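Local coordinates for probable serine protease HTRA3 (Homo sapiens, PDB 2P3W), which probably acts as a serine protease of the HtrA family whose PDZ domain binds the C-terminal ends of peptides such as the phage-derived sequence FGRWV, at residues I37-V42 with G51-G56; V60-R65 with S81-E86. All blocks are in the same frame, centred on the assembly; numbering follows the deposited sequence.

Contact 1. Residues I37-V42 with G51-G56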
loop_
_atom_site.group_PDB
_atom_site.type_symbol
_atom_site.label_atom_id
_atom_site.label_comp_id
_atom_site.label_asym_id
_atom_site.label_seq_id
_atom_site.Cartn_x
_atom_site.Cartn_y
_atom_site.Cartn_z
ATOM N N ILE A 37 -1.388 8.762 -14.959
ATOM C CA ILE A 37 -0.905 8.012 -13.807
ATOM C C ILE A 37 -1.400 6.584 -13.867
ATOM O O ILE A 37 -2.602 6.328 -13.822
ATOM C CB ILE A 37 -1.421 8.625 -12.479
ATOM C CG1 ILE A 37 -1.131 10.139 -12.398
ATOM C CG2 ILE A 37 -0.839 7.876 -11.314
ATOM C CD1 ILE A 37 0.255 10.510 -12.637
ATOM N N TYR A 38 -0.475 5.637 -13.931
ATOM C CA TYR A 38 -0.851 4.222 -13.961
ATOM C C TYR A 38 -1.113 3.642 -12.571
ATOM O O TYR A 38 -0.329 3.857 -11.633
ATOM C CB TYR A 38 0.248 3.461 -14.627
ATOM C CG TYR A 38 -0.022 1.982 -14.830
ATOM C CD1 TYR A 38 -0.888 1.538 -15.817
ATOM C CD2 TYR A 38 0.600 1.048 -14.036
ATOM C CE1 TYR A 38 -1.127 0.171 -16.003
ATOM C CE2 TYR A 38 0.386 -0.319 -14.209
ATOM C CZ TYR A 38 -0.483 -0.752 -15.185
ATOM O OH TYR A 38 -0.676 -2.119 -15.346
ATOM N N VAL A 39 -2.206 2.894 -12.440
ATOM C CA VAL A 39 -2.554 2.260 -11.163
ATOM C C VAL A 39 -1.932 0.866 -11.132
ATOM O O VAL A 39 -2.471 -0.103 -11.691
ATOM C CB VAL A 39 -4.079 2.183 -10.931
ATOM C CG1 VAL A 39 -4.399 1.545 -9.567
ATOM C CG2 VAL A 39 -4.724 3.551 -11.075
ATOM N N GLN A 40 -0.776 0.787 -10.468
ATOM C CA GLN A 40 -0.059 -0.476 -10.319
ATOM C C GLN A 40 -0.782 -1.412 -9.358
ATOM O O GLN A 40 -0.895 -2.597 -9.637
ATOM C CB GLN A 40 1.388 -0.223 -9.867
ATOM C CG GLN A 40 2.236 -1.470 -9.660
ATOM C CD GLN A 40 2.516 -2.276 -10.908
ATOM O OE1 GLN A 40 2.646 -1.733 -11.991
ATOM N NE2 GLN A 40 2.694 -3.593 -10.739
ATOM N N GLU A 41 -1.249 -0.884 -8.228
ATOM C CA GLU A 41 -1.975 -1.687 -7.232
ATOM C C GLU A 41 -3.068 -0.842 -6.547
ATOM O O GLU A 41 -2.961 0.385 -6.461
ATOM C CB GLU A 41 -1.025 -2.224 -6.145
ATOM C CG GLU A 41 0.133 -3.084 -6.597
ATOM C CD GLU A 41 -0.280 -4.400 -7.255
ATOM O OE1 GLU A 41 0.555 -4.923 -8.046
ATOM O OE2 GLU A 41 -1.411 -4.906 -6.992
ATOM N N VAL A 42 -4.130 -1.525 -6.101
ATOM C CA VAL A 42 -5.167 -0.903 -5.268
ATOM C C VAL A 42 -5.196 -1.572 -3.902
ATOM O O VAL A 42 -5.255 -2.813 -3.800
ATOM C CB VAL A 42 -6.564 -1.035 -5.927
ATOM C CG1 VAL A 42 -7.609 -0.327 -5.085
ATOM C CG2 VAL A 42 -6.539 -0.496 -7.359
ATOM N N GLY A 51 -14.534 2.708 -4.348
ATOM C CA GLY A 51 -15.024 3.581 -5.413
ATOM C C GLY A 51 -14.996 2.985 -6.801
ATOM O O GLY A 51 -15.606 3.560 -7.722
ATOM N N GLY A 52 -14.310 1.850 -6.968
ATOM C CA GLY A 52 -14.319 1.098 -8.242
ATOM C C GLY A 52 -13.068 1.149 -9.100
ATOM O O GLY A 52 -13.046 0.624 -10.222
ATOM N N ILE A 53 -12.032 1.798 -8.606
ATOM C CA ILE A 53 -10.768 1.840 -9.320
ATOM C C ILE A 53 -10.110 0.446 -9.270
ATOM O O ILE A 53 -10.238 -0.285 -8.277
ATOM C CB ILE A 53 -9.891 2.964 -8.762
ATOM C CG1 ILE A 53 -10.553 4.339 -9.137
ATOM C CG2 ILE A 53 -8.464 2.851 -9.295
ATOM C CD1 ILE A 53 -9.904 5.544 -8.600
ATOM N N GLN A 54 -9.448 0.078 -10.365
ATOM C CA GLN A 54 -8.872 -1.257 -10.545
ATOM C C GLN A 54 -7.448 -1.146 -11.059
ATOM O O GLN A 54 -7.101 -0.188 -11.755
ATOM C CB GLN A 54 -9.711 -2.066 -11.517
ATOM C CG GLN A 54 -11.070 -2.414 -10.938
ATOM C CD GLN A 54 -12.064 -2.961 -11.942
ATOM O OE1 GLN A 54 -11.707 -3.275 -13.091
ATOM N NE2 GLN A 54 -13.330 -3.124 -11.501
ATOM N N ASP A 55 -6.604 -2.129 -10.730
ATOM C CA ASP A 55 -5.245 -2.051 -11.252
ATOM C C ASP A 55 -5.256 -2.128 -12.786
ATOM O O ASP A 55 -6.137 -2.730 -13.418
ATOM C CB ASP A 55 -4.289 -3.048 -10.591
ATOM C CG ASP A 55 -4.792 -4.457 -10.614
ATOM O OD1 ASP A 55 -5.330 -4.894 -11.651
ATOM O OD2 ASP A 55 -4.612 -5.147 -9.599
ATOM N N GLY A 56 -4.317 -1.418 -13.387
ATOM C CA GLY A 56 -4.264 -1.257 -14.829
ATOM C C GLY A 56 -4.935 0.030 -15.310
ATOM O O GLY A 56 -4.737 0.430 -16.468
HETATM O O HOH W 1 -4.136 -4.328 -6.942
#

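Contact 2. Residues V60-R65 with S81-E86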
loop_
_atom_site.group_PDB
_atom_site.type_symbol
_atom_site.label_atom_id
_atom_site.label_comp_id
_atom_site.label_asym_id
_atom_site.label_seq_id
_atom_site.Cartn_x
_atom_site.Cartn_y
_atom_site.Cartn_z
ATOM N N VAL A 60 -6.204 10.135 -15.745
ATOM C CA VAL A 60 -5.787 11.195 -16.655
ATOM C C VAL A 60 -6.161 12.629 -16.252
ATOM O O VAL A 60 -5.519 13.565 -16.707
ATOM C CB VAL A 60 -6.229 10.898 -18.097
ATOM C CG1 VAL A 60 -5.579 9.580 -18.560
ATOM C CG2 VAL A 60 -7.739 10.814 -18.208
ATOM N N LYS A 61 -7.169 12.799 -15.397
ATOM C CA LYS A 61 -7.541 14.107 -14.880
ATOM C C LYS A 61 -8.040 14.004 -13.452
ATOM O O LYS A 61 -8.529 12.957 -13.024
ATOM C CB LYS A 61 -8.648 14.741 -15.730
ATOM C CG LYS A 61 -8.210 15.133 -17.117
ATOM C CD LYS A 61 -9.264 16.011 -17.807
ATOM C CE LYS A 61 -8.740 16.550 -19.134
ATOM N NZ LYS A 61 -7.718 17.630 -18.930
ATOM N N VAL A 62 -7.857 15.087 -12.711
ATOM C CA VAL A 62 -8.427 15.227 -11.374
ATOM C C VAL A 62 -9.132 16.579 -11.304
ATOM O O VAL A 62 -8.531 17.611 -11.602
ATOM C CB VAL A 62 -7.362 15.086 -10.266
ATOM C CG1 VAL A 62 -6.189 16.051 -10.461
ATOM C CG2 VAL A 62 -7.972 15.276 -8.881
ATOM N N ASN A 63 -10.422 16.551 -10.966
ATOM C CA ASN A 63 -11.238 17.772 -10.901
ATOM C C ASN A 63 -11.067 18.623 -12.177
ATOM O O ASN A 63 -11.009 19.858 -12.144
ATOM C CB ASN A 63 -10.938 18.516 -9.582
ATOM C CG ASN A 63 -11.415 17.738 -8.354
ATOM O OD1 ASN A 63 -12.320 16.899 -8.443
ATOM N ND2 ASN A 63 -10.818 18.010 -7.195
ATOM N N GLY A 64 -11.021 17.944 -13.320
ATOM C CA GLY A 64 -10.862 18.614 -14.617
ATOM C C GLY A 64 -9.453 19.001 -15.052
ATOM O O GLY A 64 -9.264 19.494 -16.157
ATOM N N ARG A 65 -8.460 18.784 -14.206
ATOM C CA ARG A 65 -7.096 19.151 -14.523
ATOM C C ARG A 65 -6.307 17.966 -15.035
ATOM O O ARG A 65 -6.326 16.899 -14.419
ATOM C CB ARG A 65 -6.411 19.697 -13.290
ATOM C CG ARG A 65 -7.092 20.908 -12.715
ATOM C CD ARG A 65 -6.200 21.580 -11.712
ATOM N NE ARG A 65 -5.707 20.601 -10.742
ATOM C CZ ARG A 65 -6.368 20.191 -9.666
ATOM N NH1 ARG A 65 -7.570 20.676 -9.372
ATOM N NH2 ARG A 65 -5.803 19.295 -8.871
ATOM N N SER A 81 -10.785 17.405 -1.713
ATOM C CA SER A 81 -11.684 16.373 -1.261
ATOM C C SER A 81 -13.127 16.686 -1.653
ATOM O O SER A 81 -13.655 17.779 -1.320
ATOM C CB SER A 81 -11.611 16.244 0.256
ATOM O OG SER A 81 -12.361 15.112 0.700
ATOM N N PRO A 82 -13.792 15.744 -2.356
ATOM C CA PRO A 82 -13.303 14.501 -2.915
ATOM C C PRO A 82 -12.551 14.835 -4.201
ATOM O O PRO A 82 -12.483 16.007 -4.588
ATOM C CB PRO A 82 -14.585 13.723 -3.232
ATOM C CG PRO A 82 -15.541 14.814 -3.575
ATOM C CD PRO A 82 -15.211 15.960 -2.661
ATOM N N LEU A 83 -12.069 13.805 -4.869
ATOM C CA LEU A 83 -11.391 13.899 -6.156
ATOM C C LEU A 83 -12.270 13.270 -7.235
ATOM O O LEU A 83 -12.599 12.066 -7.161
ATOM C CB LEU A 83 -10.060 13.145 -6.093
ATOM C CG LEU A 83 -9.033 13.548 -5.010
ATOM C CD1 LEU A 83 -7.720 12.790 -5.264
ATOM C CD2 LEU A 83 -8.806 14.994 -5.038
ATOM N N LEU A 84 -12.622 14.076 -8.242
ATOM C CA LEU A 84 -13.294 13.576 -9.438
ATOM C C LEU A 84 -12.215 13.104 -10.407
ATOM O O LEU A 84 -11.551 13.908 -11.047
ATOM C CB LEU A 84 -14.197 14.664 -10.029
ATOM C CG LEU A 84 -15.345 15.143 -9.134
ATOM C CD1 LEU A 84 -15.957 16.414 -9.670
ATOM C CD2 LEU A 84 -16.413 14.076 -8.982
ATOM N N LEU A 85 -12.049 11.785 -10.495
ATOM C CA LEU A 85 -10.940 11.187 -11.236
ATOM C C LEU A 85 -11.449 10.619 -12.548
ATOM O O LEU A 85 -12.359 9.801 -12.532
ATOM C CB LEU A 85 -10.266 10.085 -10.419
ATOM C CG LEU A 85 -9.602 10.513 -9.088
ATOM C CD1 LEU A 85 -8.970 9.372 -8.356
ATOM C CD2 LEU A 85 -8.583 11.608 -9.346
ATOM N N GLU A 86 -10.851 11.067 -13.646
ATOM C CA GLU A 86 -11.126 10.576 -14.994
ATOM C C GLU A 86 -10.146 9.453 -15.275
ATOM O O GLU A 86 -8.931 9.638 -15.164
ATOM C CB GLU A 86 -10.906 11.719 -15.995
ATOM C CG GLU A 86 -11.336 11.509 -17.466
ATOM C CD GLU A 86 -11.304 12.837 -18.268
ATOM O OE1 GLU A 86 -11.931 13.839 -17.845
ATOM O OE2 GLU A 86 -10.628 12.895 -19.315
HETATM O O HOH W 2 -14.406 17.416 -6.313
HETATM O O HOH W 3 -11.548 15.149 -13.715
#

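Contact 1. Residues I37-V42 with G51-G56
Glu41 OE2 is the best-held polar atom, gripped twice: by a water that donates to it over 2.8 Å and by the amide of Asn45 of the second subunit. The same water takes the N-H of Val42 and gives its other hydrogen to Asp55 OD2. It thus joins two carboxylates that lie side by side, planes 76° apart, with Glu41 OE2 and Asp55 OD2 only 4.1 Å from each other; such closeness might raise the affinity of one for a proton. Glu41 gets there by a bend at chi2 (-64°). The one direct hydrogen bond between the segments runs from Gly56 N to Val39 O, 2.8 Å and nearly straight at 174°, in the carbonyl plane. Gly56 has a positive phi, which suits glycine, and its CA lies 3.6 Å from CE1 of the Tyr38 ring. Away from the two carboxylates, Val39 and Val42 both turn toward the loop: Val39 CG2 lies 4.2 Å from Ile53 CG2, and Val42 CG2 rests 3.7 Å from Asp55 N. Branched aliphatic side chains suit this buried side, where Ile53 also touches Phe96 and Ile98. Where strand 37-42 pairs with strand 10-14, Gln40 and Glu41 both face Arg11, a classic beta bulge within the antiparallel sheet of the PDZ fold.

Contact 2. Residues V60-R65 with S81-E86
Asn63 sets CG anti to its carbonyl carbon (chi1 -67°), which swings the amide across the neighbouring strand, while Glu86 sets CG anti to its backbone N (chi1 -171°) and runs out extended beside Lys61. Asn63 OD1 accepts the N-H of Leu84 over 2.8 Å, the donor standing above the carbonyl plane. In return Asn63 N reaches Leu84 O in plane, on a lone pair, at 2.9 Å. Asparagine therefore pairs with both backbone groups of Leu84 just where its own chain leaves the strand. A water carries OD1 on to Pro82 O, and Glu80 takes ND2.

Asn63 and Gly64 occupy the middle of a type I' turn from Val62 to Arg65; both have positive phi, which these two residue types tolerate best. A second water joins Gly64 N to Leu84 O.

Further along, Val60 N donates to Glu86 O over 2.8 Å, nearly along the C=O axis, and Glu86 N to Lys61 O. Lys61 and Glu86 form the hydrogen-bonded antiparallel pair. Their chains run alongside each other, with Lys61 CD 3.4 Å from Glu86 OE1, so the methylenes cover the carboxylate while its salt bridge goes to Arg88. The charged end of Lys61 is not in contact, NZ being 5.6 Å from Glu86 OE2.

On the face opposite these two, Val62 and Leu85 make the non-hydrogen-bonded pair. Val62 CG2, anti to its backbone N, touches Leu85 CD2 at 3.7 Å and Leu83 CD2 at 3.9 Å; the side chains lie alongside each other, and such apolar groups suit a buried face. Helix 70-79 covers this side, with Ala76 on Val62 and Val77 on Leu83, while strand 83-89 pairs on with strand 92-103 through Leu83 and Leu85.

Contact 1 closes before contact 2 opens along the chain, and their centres lie about 14 Å apart in the same PDZ domain. Strand 37-42 of contact 1 and strand 58-62 of contact 2 are antiparallel neighbours in one sheet, and the loop that starts at Gly52, after helix 47-51, leads into the second of them. The contacts meet in the core, where Ile53 CD1 packs 3.9 Å from Leu85 CD1. Contact 1 thus fastens the loop to one strand and reaches the second subunit, whereas contact 2 extends the sheet from strand 58-62 to strand 83-89, with helix 70-79 on one face. Together they tie that loop and the strands 37-42, 58-62 and 83-89 into one PDZ domain.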